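Local coordinates for protein transcriptional regulator, TetR family (PDB 2G7S) that probably binds DNA as a dimer and regulates transcription, in the manner of TetR-family repressors that respond to a small ligand, at residues A[8-13]-A[47-52]; A[20-25]-A[103-108]; A[54-59]-A[118-123]; A[130-135]-A[157-162]. All coordinates share one frame; numbering follows the deposited sequence. Where two conformers were deposited one is given.

Interaction 1 of 4, residues A[8-13]-A[47-52]; sequences SKADDI and HHFPSK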
loop_
_atom_site.group_PDB
_atom_site.type_symbol
_atom_site.label_atom_id
_atom_site.label_comp_id
_atom_site.label_asym_id
_atom_site.label_seq_id
_atom_site.Cartn_x
_atom_site.Cartn_y
_atom_site.Cartn_z
ATOM N N SER A 8 23.807 13.616 -18.520
ATOM C CA SER A 8 22.521 14.280 -18.579
ATOM C C SER A 8 21.475 13.342 -19.121
ATOM O O SER A 8 20.334 13.391 -18.688
ATOM C CB SER A 8 22.577 15.590 -19.392
ATOM O OG SER A 8 22.613 15.321 -20.797
ATOM N N LYS A 9 21.849 12.465 -20.035
ATOM C CA LYS A 9 20.895 11.520 -20.628
ATOM C C LYS A 9 20.560 10.489 -19.547
ATOM O O LYS A 9 19.391 10.123 -19.383
ATOM C CB LYS A 9 21.511 10.891 -21.870
ATOM C CG LYS A 9 21.475 11.860 -23.081
ATOM C CD LYS A 9 20.069 12.557 -23.315
ATOM C CE LYS A 9 20.054 13.540 -24.523
ATOM N NZ LYS A 9 18.773 14.304 -24.753
ATOM N N ALA A 10 21.571 10.042 -18.783
ATOM C CA ALA A 10 21.312 9.079 -17.689
ATOM C C ALA A 10 20.350 9.720 -16.665
ATOM O O ALA A 10 19.366 9.078 -16.186
ATOM C CB ALA A 10 22.620 8.624 -17.026
ATOM N N ASP A 11 20.603 10.969 -16.306
ATOM C CA ASP A 11 19.695 11.681 -15.363
ATOM C C ASP A 11 18.295 11.795 -15.956
ATOM O O ASP A 11 17.305 11.591 -15.204
ATOM C CB ASP A 11 20.175 13.093 -15.071
ATOM C CG ASP A 11 21.472 13.131 -14.243
ATOM O OD1 ASP A 11 21.793 12.124 -13.576
ATOM O OD2 ASP A 11 22.134 14.221 -14.271
ATOM N N ASP A 12 18.177 12.095 -17.250
ATOM C CA ASP A 12 16.860 12.203 -17.819
ATOM C C ASP A 12 16.104 10.874 -17.758
ATOM O O ASP A 12 14.891 10.853 -17.528
ATOM C CB ASP A 12 16.930 12.645 -19.278
ATOM C CG ASP A 12 17.327 14.062 -19.453
ATOM O OD1 ASP A 12 17.401 14.818 -18.462
ATOM O OD2 ASP A 12 17.602 14.365 -20.644
ATOM N N ILE A 13 16.809 9.783 -18.041
ATOM C CA ILE A 13 16.186 8.440 -17.987
ATOM C C ILE A 13 15.738 8.160 -16.577
ATOM O O ILE A 13 14.586 7.703 -16.377
ATOM C CB ILE A 13 17.145 7.350 -18.456
ATOM C CG1 ILE A 13 17.428 7.533 -19.964
ATOM C CG2 ILE A 13 16.630 5.960 -18.115
ATOM C CD1 ILE A 13 18.778 6.839 -20.421
ATOM N N HIS A 47 22.755 1.450 -23.133
ATOM C CA HIS A 47 24.150 1.869 -22.875
ATOM C C HIS A 47 24.260 2.400 -21.434
ATOM O O HIS A 47 25.238 2.142 -20.694
ATOM C CB HIS A 47 24.592 2.952 -23.883
ATOM C CG HIS A 47 24.633 2.494 -25.319
ATOM N ND1 HIS A 47 24.208 3.289 -26.365
ATOM C CD2 HIS A 47 25.092 1.351 -25.889
ATOM C CE1 HIS A 47 24.360 2.646 -27.510
ATOM N NE2 HIS A 47 24.914 1.472 -27.253
ATOM N N HIS A 48 23.228 3.134 -21.007
ATOM C CA HIS A 48 23.246 3.749 -19.679
ATOM C C HIS A 48 22.956 2.774 -18.516
ATOM O O HIS A 48 23.479 2.949 -17.424
ATOM C CB HIS A 48 22.223 4.899 -19.647
ATOM C CG HIS A 48 22.663 6.097 -20.409
ATOM N ND1 HIS A 48 23.655 6.940 -19.953
ATOM C CD2 HIS A 48 22.277 6.574 -21.614
ATOM C CE1 HIS A 48 23.852 7.897 -20.849
ATOM N NE2 HIS A 48 23.033 7.692 -21.868
ATOM N N PHE A 49 22.069 1.807 -18.781
ATOM C CA PHE A 49 21.620 0.848 -17.774
ATOM C C PHE A 49 21.561 -0.520 -18.427
ATOM O O PHE A 49 20.714 -0.686 -19.317
ATOM C CB PHE A 49 20.227 1.248 -17.260
ATOM C CG PHE A 49 20.259 2.604 -16.627
ATOM C CD1 PHE A 49 20.713 2.774 -15.327
ATOM C CD2 PHE A 49 19.868 3.737 -17.358
ATOM C CE1 PHE A 49 20.833 4.056 -14.779
ATOM C CE2 PHE A 49 19.989 5.025 -16.797
ATOM C CZ PHE A 49 20.435 5.157 -15.538
ATOM N N PRO A 50 22.405 -1.471 -17.961
ATOM C CA PRO A 50 22.458 -2.794 -18.650
ATOM C C PRO A 50 21.231 -3.649 -18.470
ATOM O O PRO A 50 21.143 -4.662 -19.173
ATOM C CB PRO A 50 23.604 -3.482 -17.987
ATOM C CG PRO A 50 23.764 -2.882 -16.671
ATOM C CD PRO A 50 23.376 -1.407 -16.846
ATOM N N SER A 51 20.285 -3.288 -17.597
ATOM C CA SER A 51 19.043 -4.005 -17.518
ATOM C C SER A 51 18.064 -3.090 -16.833
ATOM O O SER A 51 18.468 -2.125 -16.144
ATOM C CB SER A 51 19.212 -5.237 -16.652
ATOM O OG SER A 51 19.496 -4.849 -15.303
ATOM N N LYS A 52 16.786 -3.434 -16.937
ATOM C CA LYS A 52 15.758 -2.679 -16.236
ATOM C C LYS A 52 15.906 -2.822 -14.727
ATOM O O LYS A 52 15.681 -1.831 -13.977
ATOM C CB LYS A 52 14.384 -3.164 -16.714
ATOM C CG LYS A 52 13.257 -2.417 -16.017
ATOM C CD LYS A 52 11.919 -2.956 -16.594
ATOM C CE LYS A 52 10.775 -2.196 -15.974
ATOM N NZ LYS A 52 9.431 -2.685 -16.551
#

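Interaction 2 of 4, residues A[20-25]-A[103-108]; sequences LIIRGG and FCVCAL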
loop_
_atom_site.group_PDB
_atom_site.type_symbol
_atom_site.label_atom_id
_atom_site.label_comp_id
_atom_site.label_asym_id
_atom_site.label_seq_id
_atom_site.Cartn_x
_atom_site.Cartn_y
_atom_site.Cartn_z
ATOM N N LEU A 20 7.298 7.574 -13.962
ATOM C CA LEU A 20 6.457 6.471 -14.458
ATOM C C LEU A 20 6.204 5.423 -13.359
ATOM O O LEU A 20 5.114 4.864 -13.258
ATOM C CB LEU A 20 7.058 5.771 -15.723
ATOM C CG LEU A 20 7.293 6.763 -16.916
ATOM C CD1 LEU A 20 7.947 5.976 -18.032
ATOM C CD2 LEU A 20 5.923 7.353 -17.348
ATOM N N ILE A 21 7.251 5.100 -12.576
ATOM C CA ILE A 21 7.110 4.061 -11.590
ATOM C C ILE A 21 6.119 4.483 -10.473
ATOM O O ILE A 21 5.415 3.607 -9.887
ATOM C CB ILE A 21 8.475 3.631 -11.059
ATOM C CG1 ILE A 21 8.585 2.167 -10.813
ATOM C CG2 ILE A 21 9.029 4.617 -10.079
ATOM C CD1 ILE A 21 10.019 1.649 -10.588
ATOM N N ILE A 22 6.050 5.789 -10.182
ATOM C CA ILE A 22 5.091 6.254 -9.188
ATOM C C ILE A 22 3.649 6.129 -9.647
ATOM O O ILE A 22 2.703 6.083 -8.820
ATOM C CB ILE A 22 5.521 7.683 -8.726
ATOM C CG1 ILE A 22 6.800 7.586 -7.925
ATOM C CG2 ILE A 22 4.431 8.338 -7.868
ATOM C CD1 ILE A 22 7.455 8.972 -7.784
ATOM N N ARG A 23 3.432 6.043 -10.955
ATOM C CA ARG A 23 2.077 5.829 -11.434
ATOM C C ARG A 23 1.575 4.408 -11.289
ATOM O O ARG A 23 0.387 4.171 -11.079
ATOM C CB ARG A 23 1.932 6.258 -12.894
ATOM C CG ARG A 23 1.987 7.792 -13.072
ATOM C CD ARG A 23 2.508 8.159 -14.428
ATOM N NE ARG A 23 1.999 7.385 -15.562
ATOM C CZ ARG A 23 2.705 6.433 -16.175
ATOM N NH1 ARG A 23 3.874 6.103 -15.697
ATOM N NH2 ARG A 23 2.246 5.809 -17.250
ATOM N N GLY A 24 2.464 3.437 -11.494
ATOM C CA GLY A 24 1.992 2.040 -11.589
ATOM C C GLY A 24 2.960 0.961 -11.210
ATOM O O GLY A 24 2.620 -0.169 -11.511
ATOM N N GLY A 25 4.130 1.279 -10.646
ATOM C CA GLY A 25 5.069 0.269 -10.230
ATOM C C GLY A 25 5.964 -0.270 -11.347
ATOM O O GLY A 25 5.976 0.191 -12.505
ATOM N N PHE A 103 3.137 9.590 -4.394
ATOM C CA PHE A 103 3.228 8.279 -3.741
ATOM C C PHE A 103 4.720 8.011 -3.537
ATOM O O PHE A 103 5.537 8.395 -4.401
ATOM C CB PHE A 103 2.596 7.180 -4.602
ATOM C CG PHE A 103 1.880 6.079 -3.802
ATOM C CD1 PHE A 103 0.518 6.076 -3.651
ATOM C CD2 PHE A 103 2.597 5.041 -3.253
ATOM C CE1 PHE A 103 -0.151 5.079 -2.964
ATOM C CE2 PHE A 103 1.937 4.017 -2.589
ATOM C CZ PHE A 103 0.592 4.048 -2.418
ATOM N N CYS A 104 5.072 7.332 -2.469
ATOM C CA CYS A 104 6.453 6.935 -2.224
ATOM C C CYS A 104 6.826 5.776 -3.197
ATOM O O CYS A 104 6.114 4.780 -3.285
ATOM C CB CYS A 104 6.532 6.484 -0.773
ATOM S SG CYS A 104 8.160 5.671 -0.418
ATOM N N VAL A 105 7.941 5.924 -3.922
ATOM C CA VAL A 105 8.417 4.878 -4.827
ATOM C C VAL A 105 8.562 3.565 -4.098
ATOM O O VAL A 105 8.232 2.500 -4.645
ATOM C CB VAL A 105 9.840 5.348 -5.321
ATOM C CG1 VAL A 105 10.588 4.187 -6.007
ATOM C CG2 VAL A 105 9.751 6.574 -6.238
ATOM N N CYS A 106 9.114 3.627 -2.869
ATOM C CA CYS A 106 9.421 2.368 -2.173
ATOM C C CYS A 106 8.134 1.756 -1.620
ATOM O O CYS A 106 7.975 0.533 -1.642
ATOM C CB CYS A 106 10.414 2.568 -1.062
ATOM S SG CYS A 106 12.062 2.890 -1.781
ATOM N N ALA A 107 7.191 2.576 -1.130
ATOM C CA ALA A 107 5.962 1.994 -0.651
ATOM C C ALA A 107 5.226 1.288 -1.812
ATOM O O ALA A 107 4.573 0.245 -1.632
ATOM C CB ALA A 107 5.076 3.097 0.000
ATOM N N LEU A 108 5.245 1.911 -2.998
ATOM C CA LEU A 108 4.555 1.326 -4.126
ATOM C C LEU A 108 5.232 0.005 -4.502
ATOM O O LEU A 108 4.574 -1.016 -4.726
ATOM C CB LEU A 108 4.481 2.354 -5.338
ATOM C CG LEU A 108 3.234 2.173 -6.286
ATOM C CD1 LEU A 108 3.089 3.379 -7.204
ATOM C CD2 LEU A 108 3.121 0.900 -7.056
#

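Interaction 3 of 4, residues A[54-59]-A[118-123]; sequences DLVCKL and ETVVLE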
loop_
_atom_site.group_PDB
_atom_site.type_symbol
_atom_site.label_atom_id
_atom_site.label_comp_id
_atom_site.label_asym_id
_atom_site.label_seq_id
_atom_site.Cartn_x
_atom_site.Cartn_y
_atom_site.Cartn_z
ATOM N N ASP A 54 18.690 -3.015 -13.124
ATOM C CA ASP A 54 19.690 -2.067 -12.710
ATOM C C ASP A 54 19.188 -0.604 -12.752
ATOM O O ASP A 54 19.471 0.191 -11.828
ATOM C CB ASP A 54 20.875 -2.188 -13.642
ATOM C CG ASP A 54 21.984 -1.182 -13.278
ATOM O OD1 ASP A 54 22.604 -1.399 -12.203
ATOM O OD2 ASP A 54 22.196 -0.257 -14.072
ATOM N N LEU A 55 18.420 -0.263 -13.787
ATOM C CA LEU A 55 17.860 1.083 -13.847
ATOM C C LEU A 55 17.026 1.362 -12.589
ATOM O O LEU A 55 17.151 2.428 -11.936
ATOM C CB LEU A 55 16.991 1.123 -15.112
ATOM C CG LEU A 55 16.505 2.491 -15.507
ATOM C CD1 LEU A 55 16.067 2.455 -17.049
ATOM C CD2 LEU A 55 15.378 2.818 -14.692
ATOM N N VAL A 56 16.182 0.392 -12.240
ATOM C CA VAL A 56 15.302 0.638 -11.070
ATOM C C VAL A 56 16.106 0.602 -9.743
ATOM O O VAL A 56 15.801 1.415 -8.834
ATOM C CB VAL A 56 14.141 -0.360 -11.102
ATOM C CG1 VAL A 56 13.280 -0.213 -9.821
ATOM C CG2 VAL A 56 13.292 -0.078 -12.371
ATOM N N CYS A 57 17.139 -0.234 -9.635
ATOM C CA CYS A 57 17.942 -0.122 -8.414
ATOM C C CYS A 57 18.570 1.246 -8.313
ATOM O O CYS A 57 18.627 1.804 -7.206
ATOM C CB CYS A 57 19.068 -1.157 -8.437
ATOM S SG CYS A 57 18.541 -2.835 -8.051
ATOM N N LYS A 58 19.060 1.782 -9.442
ATOM C CA LYS A 58 19.678 3.118 -9.412
ATOM C C LYS A 58 18.659 4.203 -9.058
ATOM O O LYS A 58 18.999 5.190 -8.408
ATOM C CB LYS A 58 20.319 3.414 -10.764
ATOM C CG LYS A 58 21.543 2.531 -10.951
ATOM C CD LYS A 58 22.712 3.088 -10.162
ATOM C CE LYS A 58 23.885 2.100 -10.159
ATOM N NZ LYS A 58 23.938 1.338 -11.399
ATOM N N LEU A 59 17.454 4.067 -9.591
ATOM C CA LEU A 59 16.409 5.029 -9.295
ATOM C C LEU A 59 16.060 4.967 -7.824
ATOM O O LEU A 59 15.864 6.040 -7.202
ATOM C CB LEU A 59 15.196 4.569 -10.163
ATOM C CG LEU A 59 13.800 5.063 -10.223
ATOM C CD1 LEU A 59 13.108 4.392 -11.437
ATOM C CD2 LEU A 59 13.055 4.976 -8.941
ATOM N N GLU A 118 15.338 -9.534 -7.144
ATOM C CA GLU A 118 15.845 -9.545 -5.772
ATOM C C GLU A 118 16.684 -8.289 -5.483
ATOM O O GLU A 118 16.671 -7.784 -4.333
ATOM C CB GLU A 118 16.732 -10.730 -5.523
ATOM C CG GLU A 118 15.979 -12.046 -5.648
ATOM C CD GLU A 118 16.870 -13.274 -5.422
ATOM O OE1 GLU A 118 18.115 -13.192 -5.444
ATOM O OE2 GLU A 118 16.256 -14.370 -5.297
ATOM N N THR A 119 17.444 -7.799 -6.476
ATOM C CA THR A 119 18.283 -6.625 -6.186
ATOM C C THR A 119 17.433 -5.380 -5.888
ATOM O O THR A 119 17.804 -4.543 -5.011
ATOM C CB THR A 119 19.218 -6.301 -7.333
ATOM O OG1 THR A 119 18.427 -6.229 -8.523
ATOM C CG2 THR A 119 20.294 -7.460 -7.490
ATOM N N VAL A 120 16.286 -5.262 -6.558
ATOM C CA VAL A 120 15.356 -4.162 -6.267
ATOM C C VAL A 120 14.735 -4.328 -4.896
ATOM O O VAL A 120 14.592 -3.331 -4.153
ATOM C CB VAL A 120 14.274 -4.073 -7.391
ATOM C CG1 VAL A 120 13.267 -2.946 -7.059
ATOM C CG2 VAL A 120 14.969 -3.806 -8.729
ATOM N N VAL A 121 14.369 -5.571 -4.579
ATOM C CA VAL A 121 13.769 -5.826 -3.251
ATOM C C VAL A 121 14.709 -5.374 -2.126
ATOM O O VAL A 121 14.277 -4.800 -1.129
ATOM C CB VAL A 121 13.409 -7.316 -3.102
ATOM C CG1 VAL A 121 12.898 -7.645 -1.665
ATOM C CG2 VAL A 121 12.363 -7.666 -4.163
ATOM N N LEU A 122 16.031 -5.597 -2.315
ATOM C CA LEU A 122 16.984 -5.185 -1.278
ATOM C C LEU A 122 16.863 -3.668 -1.055
ATOM O O LEU A 122 16.889 -3.210 0.109
ATOM C CB LEU A 122 18.437 -5.536 -1.709
ATOM C CG LEU A 122 18.772 -6.990 -1.757
ATOM C CD1 LEU A 122 20.258 -7.093 -2.337
ATOM C CD2 LEU A 122 18.709 -7.597 -0.360
ATOM N N GLU A 123 16.817 -2.893 -2.145
ATOM C CA GLU A 123 16.747 -1.436 -2.005
ATOM C C GLU A 123 15.432 -0.987 -1.338
ATOM O O GLU A 123 15.417 -0.092 -0.458
ATOM C CB GLU A 123 16.857 -0.771 -3.382
ATOM C CG GLU A 123 18.265 -0.865 -4.009
ATOM C CD GLU A 123 19.277 0.091 -3.391
ATOM O OE1 GLU A 123 18.860 1.086 -2.783
ATOM O OE2 GLU A 123 20.497 -0.170 -3.565
#

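Interaction 4 of 4, residues A[130-135]-A[157-162]; sequences SLSDWL and NAEIFM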
loop_
_atom_site.group_PDB
_atom_site.type_symbol
_atom_site.label_atom_id
_atom_site.label_comp_id
_atom_site.label_asym_id
_atom_site.label_seq_id
_atom_site.Cartn_x
_atom_site.Cartn_y
_atom_site.Cartn_z
ATOM N N SER A 130 15.158 1.878 7.147
ATOM C CA SER A 130 15.760 3.181 7.428
ATOM C C SER A 130 14.727 4.249 7.894
ATOM O O SER A 130 14.971 4.955 8.858
ATOM C CB SER A 130 16.529 3.641 6.189
ATOM O OG SER A 130 16.894 4.992 6.281
ATOM N N LEU A 131 13.593 4.369 7.190
ATOM C CA LEU A 131 12.519 5.240 7.637
ATOM C C LEU A 131 12.039 4.823 9.022
ATOM O O LEU A 131 11.836 5.692 9.886
ATOM C CB LEU A 131 11.380 5.206 6.600
ATOM C CG LEU A 131 10.129 6.012 7.022
ATOM C CD1 LEU A 131 10.432 7.493 7.260
ATOM C CD2 LEU A 131 9.096 5.915 5.914
ATOM N N SER A 132 11.879 3.525 9.272
ATOM C CA SER A 132 11.484 3.077 10.612
ATOM C C SER A 132 12.541 3.508 11.639
ATOM O O SER A 132 12.196 3.972 12.749
ATOM C CB SER A 132 11.342 1.550 10.623
ATOM O OG SER A 132 10.935 1.170 11.940
ATOM N N ASP A 133 13.837 3.399 11.302
ATOM C CA ASP A 133 14.871 3.802 12.229
ATOM C C ASP A 133 14.742 5.303 12.533
ATOM O O ASP A 133 15.005 5.712 13.702
ATOM C CB ASP A 133 16.260 3.521 11.638
ATOM C CG ASP A 133 16.639 2.044 11.600
ATOM O OD1 ASP A 133 15.911 1.187 12.136
ATOM O OD2 ASP A 133 17.714 1.791 10.996
ATOM N N TRP A 134 14.553 6.103 11.488
ATOM C CA TRP A 134 14.439 7.555 11.719
ATOM C C TRP A 134 13.264 7.880 12.605
ATOM O O TRP A 134 13.391 8.653 13.578
ATOM C CB TRP A 134 14.331 8.315 10.365
ATOM C CG TRP A 134 14.269 9.811 10.571
ATOM C CD1 TRP A 134 15.358 10.610 10.869
ATOM C CD2 TRP A 134 13.128 10.691 10.518
ATOM N NE1 TRP A 134 14.949 11.913 11.033
ATOM C CE2 TRP A 134 13.590 11.994 10.814
ATOM C CE3 TRP A 134 11.781 10.517 10.260
ATOM C CZ2 TRP A 134 12.745 13.114 10.811
ATOM C CZ3 TRP A 134 10.936 11.664 10.266
ATOM C CH2 TRP A 134 11.437 12.919 10.575
ATOM N N LEU A 135 12.099 7.359 12.270
ATOM C CA LEU A 135 10.904 7.646 13.090
ATOM C C LEU A 135 11.126 7.163 14.538
ATOM O O LEU A 135 10.666 7.802 15.487
ATOM C CB LEU A 135 9.680 6.910 12.472
ATOM C CG LEU A 135 9.229 7.487 11.134
ATOM C CD1 LEU A 135 8.254 6.493 10.521
ATOM C CD2 LEU A 135 8.534 8.874 11.325
ATOM N N ASN A 157 5.777 2.077 17.923
ATOM C CA ASN A 157 5.033 3.251 17.448
ATOM C C ASN A 157 5.534 3.742 16.092
ATOM O O ASN A 157 4.720 4.238 15.286
ATOM C CB ASN A 157 5.085 4.351 18.486
ATOM C CG ASN A 157 4.056 4.098 19.588
ATOM O OD1 ASN A 157 2.896 4.477 19.453
ATOM N ND2 ASN A 157 4.488 3.411 20.667
ATOM N N ALA A 158 6.832 3.668 15.859
ATOM C CA ALA A 158 7.362 4.030 14.527
ATOM C C ALA A 158 6.772 3.128 13.435
ATOM O O ALA A 158 6.445 3.580 12.338
ATOM C CB ALA A 158 8.897 3.845 14.525
ATOM N N GLU A 159 6.705 1.826 13.712
ATOM C CA GLU A 159 6.148 0.905 12.747
ATOM C C GLU A 159 4.680 1.191 12.482
ATOM O O GLU A 159 4.225 1.123 11.305
ATOM C CB GLU A 159 6.354 -0.536 13.224
ATOM C CG GLU A 159 7.794 -1.033 13.170
ATOM C CD GLU A 159 8.269 -1.285 11.738
ATOM O OE1 GLU A 159 7.458 -1.804 10.918
ATOM O OE2 GLU A 159 9.454 -1.041 11.504
ATOM N N ILE A 160 3.918 1.570 13.534
ATOM C CA ILE A 160 2.510 1.981 13.311
ATOM C C ILE A 160 2.473 3.266 12.504
ATOM O O ILE A 160 1.651 3.397 11.566
ATOM C CB ILE A 160 1.810 2.104 14.670
ATOM C CG1 ILE A 160 1.615 0.701 15.308
ATOM C CG2 ILE A 160 0.475 2.854 14.545
ATOM C CD1 ILE A 160 1.420 0.739 16.814
ATOM N N PHE A 161 3.279 4.247 12.868
ATOM C CA PHE A 161 3.152 5.510 12.120
ATOM C C PHE A 161 3.584 5.331 10.648
ATOM O O PHE A 161 2.990 5.941 9.734
ATOM C CB PHE A 161 3.996 6.556 12.841
ATOM C CG PHE A 161 3.900 7.921 12.228
ATOM C CD1 PHE A 161 2.764 8.690 12.436
ATOM C CD2 PHE A 161 4.966 8.451 11.491
ATOM C CE1 PHE A 161 2.665 9.964 11.837
ATOM C CE2 PHE A 161 4.886 9.723 10.924
ATOM C CZ PHE A 161 3.727 10.487 11.133
HETATM N N MSE A 162 4.620 4.544 10.387
HETATM C CA MSE A 162 5.020 4.331 8.984
HETATM C C MSE A 162 3.915 3.607 8.244
HETATM O O MSE A 162 3.584 3.975 7.080
HETATM C CB MSE A 162 6.328 3.474 8.965
HETATM C CG MSE A 162 6.773 3.235 7.506
HETATM SE SE MSE A 162 8.583 2.543 7.391
HETATM C CE MSE A 162 8.229 0.781 8.161
#

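Interaction 1 of 4, residues A[8-13]-A[47-52]
Ala10 and His48 stand where the two backbones come nearest, with their CA atoms 6.0 Å apart, and van der Waals packing does the joining. The imidazole of His48, in one of two modelled conformers, is laid against helix 6-24, with Ala10 N over one face, toward its rim. Its two nitrogens lie against short carbon groups: ND1 is 3.5 Å from Ala10 CB, and NE2 is 3.5 Å from Lys9 CB. Alanine suits the place because its methyl lets a flat ring come so near the helix; Lys9 lends only the root of its chain, which bends at chi2 (-48°) and carries the ammonium away. Helix 42-48, which ends with His48, probably corresponds to the recognition helix of the TetR-family helix-turn-helix, so this face of helix 6-24 would back its end.

The apolar contacts centre on Ile13, whose branched side chain serves two rings. CD1 approaches His48 CD2 obliquely at 3.7 Å, while CG2, anti to the backbone N, reaches Phe49 CE2 at 3.7 Å. The rim of the Phe49 ring also faces a polar atom, Ala10 O, lying 4.1 Å from CZ near the ring plane. Leu55 of helix 52-77 touches both Ile13 and Phe49.

Interaction 2 of 4, residues A[20-25]-A[103-108]
Ile22 meets Phe103 and Val105 across a buried, largely apolar junction, and its side chain can be followed outward from the backbone. CB is the fork from which two arms diverge. The CG2 methyl, anti to the backbone N, turns to Phe103: Ile22 CG2 lies 3.6 Å from Phe103 O and 3.9 Å from Phe103 CB. The other arm leads to Val105, where Ile22 CG1 packs 3.5 Å from Val105 CG2, the two side chains crossing at about a right angle. At the tip, Ile22 CD1 stays on the same methyl, 3.7 Å from Val105 CG2, and also borders the Phe103 carbonyl. A beta-branched residue is well suited here, since one arm can follow the extended approach to helix 105-110 while the other fits its first turn.

Leu108 comes from the next turn of that helix and works on backbone instead. Its CD1 methyl presses close to Ile22 O, at 3.2 Å, a carbonyl that also accepts a hydrogen bond from Arg173. Leu108 CD2 settles 3.7 Å from Gly25 N. Gly25 has positive phi (83°), readily adopted by glycine, and with no side chain of its own it lets the leucine come in against the chain as it leaves helix 6-24.

Such a seam between helix 6-24 of the DNA-binding domain and the short helix 105-110 of the C-terminal domain is characteristic of TetR-family repressors, as in TetR itself, where shifts at the corresponding seam relay ligand binding; whether this protein works so is not established.

Interaction 3 of 4, residues A[54-59]-A[118-123]
Cys57 fits its SG against the first turn of helix 118-144 and has more surface covered by this contact than any other residue. With SG anti to the carbonyl carbon (chi1 -77°), the sulfur reaches across to Thr119 and Val120, lying 3.4 Å from Thr119 OG1 and 3.6 Å from Val120 N. A small, polarisable side chain suits a spot where two backbones draw within 5.3 Å, measured from Cys57 CA to Val120 CA. The segment axes run nearly parallel, at 7° to one another, and approach to 9.0 Å.

Val120 sits next in buried area and splits its two methyls. CG2 packs 3.8 Å from Cys57 SG, while CG1 meets Val56 CG1 at 3.9 Å, the two valines crossing obliquely. Compact beta-branched side chains fill the inner side of this close pairing, whereas Thr119 occupies the more exposed margin, where a hydroxyl is at home. One turn on, Glu123 brings its aliphatic CG toward the Cys57 carbonyl, and its carboxylate makes a long, weak ion pair with Arg64.

Val56 continues inward to Ile21 of helix 6-24, and Leu55 faces helices 6-24 and 31-38, so helix 52-77 lies between the DNA-binding helices and the start of helix 118-144.

Interaction 4 of 4, residues A[130-135]-A[157-162]
Leu135 and Ala158 mark the nearest point of two helical segments that cross at 121° with their axes 8.6 Å apart, the CA atoms of these residues being separated by 5.3 Å. The contact lies inside the all-helical C-terminal domain of the TetR fold, between helix 118-144 and helix 154-173; the latter also faces the second subunit.

A small residue at the crossing lets the helices approach. Ala158 CB rests 3.8 Å from Leu135 CB, and the same methyl touches the Ser132 carbonyl. From there the leucine forks: Leu135 CD2 comes obliquely to Phe161 CD2 at 3.6 Å, in one of two conformers modelled for the ring, and CD1 turns to Met162 CB at 3.9 Å. A branched leucine thus spans two successive residues of the partner helix, and helix 81-98 closes over the aromatic side with Tyr88 and Ile89.

Met162, present as selenomethionine, extends its flexible chain along the other side. Its first two torsions are extended and carry SE to 3.7 Å from Leu131 CD2; the bend at chi3 (69°) then turns only the CE methyl toward Ser132 CB.

At the border of this apolar patch, Glu159 folds back to reach Ser132. Its carboxylate has a second hold, since OE1 is hydrogen-bonded to His175 of the second subunit. Ser132 OG is also hydrogen-bonded to Arg155, which makes a salt bridge with Asp133. Ser132 OG donates to Glu159 OE2 at 2.7 Å, meeting that oxygen on its anti side and 34° out of the carboxylate plane.

In the fold
The four contacts run from the DNA-binding end of the chain to the far part of the C-terminal domain, interactions 1 and 4 lying on opposite sides of the chain's centre with centres about 32 Å apart. Interactions 1 and 2 share helix 6-24, and interactions 3 and 4 share helix 118-144. Interaction 3 touches 1 and 2: Leu55 packs on Ile13 and Phe49, and Val56 and Leu59 on Ile21. Along the chain, interaction 2 alternates with 1 and with 3, whereas 4 follows them all. Interactions 2 and 3 pack the DNA-binding part against a core that, through 2 and 4, also meets the second subunit, which would suit, as in relatives, signalling between the domains.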